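Local coordinates for probable 3-hydroxyisobutyrate dehydrogenase (Pseudomonas aeruginosa, PDB 3OBB) that catalyses the NAD-dependent oxidation of L-serine and methyl-L-serine, with low activity toward beta-hydroxyisobutyrate, and works as a homotetramer built as a dimer of dimers, at the interface of chains A and B. Numbering follows the deposited sequence. Chains: chain A/B, Probable 3-hydroxyisobutyrate dehydrogenase.

The interface of chains A and B. Residues chain A 182, 185-186, 189, 265-266, 269, 273; chain B 182, 185-186, 189, 265-266, 269, 273.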
# COMPACT_ATOMS: atom_id res chain seq x y z
N VAL A 182 -8.19 -7.49 5.74
CA VAL A 182 -6.75 -7.37 5.99
C VAL A 182 -6.18 -8.70 6.45
O VAL A 182 -5.15 -9.14 5.93
CB VAL A 182 -6.51 -6.30 7.04
CG1 VAL A 182 -5.10 -6.35 7.63
CG2 VAL A 182 -6.91 -4.92 6.45
N ILE A 185 -6.14 -11.25 3.43
CA ILE A 185 -5.08 -11.05 2.43
C ILE A 185 -3.72 -11.35 3.05
O ILE A 185 -2.88 -12.02 2.44
CB ILE A 185 -5.13 -9.64 1.82
CG1 ILE A 185 -6.52 -9.41 1.23
CG2 ILE A 185 -4.05 -9.49 0.72
CD1 ILE A 185 -6.69 -8.06 0.54
N GLY A 186 -3.52 -10.86 4.29
CA GLY A 186 -2.34 -11.19 5.05
C GLY A 186 -2.12 -12.70 5.04
O GLY A 186 -1.03 -13.17 4.73
N GLU A 189 -1.26 -14.21 1.49
CA GLU A 189 0.07 -13.84 1.04
C GLU A 189 1.15 -14.59 1.83
O GLU A 189 2.21 -14.94 1.28
CB GLU A 189 0.26 -12.31 1.13
CG GLU A 189 0.93 -11.81 2.38
CD GLU A 189 1.11 -10.26 2.39
OE1 GLU A 189 0.62 -9.58 1.45
OE2 GLU A 189 1.77 -9.76 3.33
N PRO A 265 -4.40 2.47 5.99
CA PRO A 265 -3.53 2.00 4.91
C PRO A 265 -3.70 0.53 4.57
O PRO A 265 -3.63 0.17 3.40
CB PRO A 265 -2.12 2.30 5.42
CG PRO A 265 -2.24 2.49 6.90
CD PRO A 265 -3.63 2.96 7.17
N MSE A 266 -3.97 -0.31 5.56
CA MSE A 266 -4.13 -1.73 5.26
C MSE A 266 -5.47 -1.98 4.61
O MSE A 266 -5.52 -2.60 3.56
CB MSE A 266 -3.92 -2.63 6.49
CG MSE A 266 -2.79 -2.18 7.38
SE MSE A 266 -1.00 -2.35 6.53
CE MSE A 266 -1.35 -4.08 5.86
N LEU A 269 -5.60 -0.54 1.03
CA LEU A 269 -4.89 -1.47 0.16
C LEU A 269 -5.73 -2.72 -0.05
O LEU A 269 -5.85 -3.20 -1.17
CB LEU A 269 -3.52 -1.85 0.72
CG LEU A 269 -2.34 -2.14 -0.21
CD1 LEU A 269 -1.37 -3.10 0.48
CD2 LEU A 269 -2.62 -2.56 -1.67
N LEU A 273 -6.97 -4.28 -3.80
CA LEU A 273 -6.74 -5.68 -4.20
C LEU A 273 -8.05 -6.40 -4.52
O LEU A 273 -8.15 -7.15 -5.52
CB LEU A 273 -5.92 -6.41 -3.13
CG LEU A 273 -4.49 -5.86 -2.92
CD1 LEU A 273 -3.79 -6.60 -1.80
CD2 LEU A 273 -3.55 -5.88 -4.23
N VAL B 182 1.10 -7.49 9.94
CA VAL B 182 -0.12 -7.14 9.21
C VAL B 182 -1.32 -7.14 10.14
O VAL B 182 -2.11 -6.19 10.12
CB VAL B 182 -0.32 -8.14 8.08
CG1 VAL B 182 -1.74 -8.08 7.49
CG2 VAL B 182 0.81 -7.96 7.04
N ILE B 185 -1.10 -4.04 12.58
CA ILE B 185 -1.45 -2.74 12.01
C ILE B 185 -2.93 -2.70 11.66
O ILE B 185 -3.62 -1.71 11.94
CB ILE B 185 -0.57 -2.40 10.79
CG1 ILE B 185 0.90 -2.47 11.22
CG2 ILE B 185 -0.91 -0.99 10.26
CD1 ILE B 185 1.88 -2.10 10.10
N GLY B 186 -3.42 -3.80 11.07
CA GLY B 186 -4.84 -3.96 10.82
C GLY B 186 -5.62 -3.66 12.09
O GLY B 186 -6.57 -2.87 12.06
N GLU B 189 -5.42 0.11 13.28
CA GLU B 189 -6.15 1.00 12.40
C GLU B 189 -7.66 0.83 12.58
O GLU B 189 -8.42 1.81 12.46
CB GLU B 189 -5.72 0.79 10.94
CG GLU B 189 -6.58 -0.13 10.14
CD GLU B 189 -6.10 -0.28 8.66
OE1 GLU B 189 -5.03 0.27 8.30
OE2 GLU B 189 -6.83 -0.93 7.87
N PRO B 265 2.00 -7.55 -0.68
CA PRO B 265 1.56 -6.15 -0.57
C PRO B 265 1.25 -5.71 0.85
O PRO B 265 1.54 -4.57 1.22
CB PRO B 265 0.33 -6.07 -1.47
CG PRO B 265 -0.13 -7.49 -1.67
CD PRO B 265 1.08 -8.36 -1.51
N MSE B 266 0.70 -6.60 1.67
CA MSE B 266 0.38 -6.19 3.04
C MSE B 266 1.64 -6.12 3.87
O MSE B 266 1.87 -5.11 4.51
CB MSE B 266 -0.69 -7.10 3.69
CG MSE B 266 -1.79 -7.49 2.76
SE MSE B 266 -2.94 -5.98 2.19
CE MSE B 266 -3.08 -5.27 3.94
N LEU B 269 3.86 -3.14 2.82
CA LEU B 269 3.27 -1.94 3.40
C LEU B 269 3.53 -1.92 4.91
O LEU B 269 3.91 -0.89 5.45
CB LEU B 269 1.78 -1.83 3.13
CG LEU B 269 1.10 -0.47 2.94
CD1 LEU B 269 -0.37 -0.56 3.36
CD2 LEU B 269 1.78 0.79 3.52
N LEU B 273 5.50 1.18 7.05
CA LEU B 273 4.92 1.83 8.23
C LEU B 273 5.82 1.68 9.47
O LEU B 273 6.02 2.65 10.24
CB LEU B 273 3.50 1.30 8.49
CG LEU B 273 2.48 1.62 7.36
CD1 LEU B 273 1.13 0.99 7.67
CD2 LEU B 273 2.27 3.18 7.06
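Helices 168-196 and 265-279 of both subunits meet about a two-fold axis in this helical subunit interface of the homotetramer, centred about 16 Å from the active-site A:Lys173; every contact has a twin with the chains exchanged. Polar contact is made at the start of helix 265-279. The carboxylate of A:Glu189, on a chain extended beyond CG, caps this helix end: OE1 accepts the backbone N-H of B:Met266 at 3.0 Å through its syn lone pair, with 155° at the hydrogen. The amide is thus satisfied from the other subunit, and the helix N-terminus would favour a charged carboxylate. The glutamate chain lies crosswise to the B:Met266 side chain, with A:Glu189 OE2 beside B:Met266 CB at 3.6 Å, and runs antiparallel to the ring of B:Pro265. Apolar packing fills the middle. B:Met266, a selenomethionine bent at chi2 and chi3, buries much more surface than its neighbours. Its CG rests on the CG2 branch of A:Ile185 at 3.6 Å, and its SE touches CD1 of A:Leu269 at 3.7 Å. The CE methyls of A:Met266 and B:Met266 converge tip to tip near the axis, modelled too close to be read literally. Farther along helix 265-279, A:Leu273 sets CD1 against CG of B:Pro265 at 3.8 Å. On the axis A:Val182 and B:Val182 meet at a slant, each CG1 anti to its own backbone N (chi1 165°), so that A:Val182 CG1 meets B:Val182 CG1 at 3.8 Å.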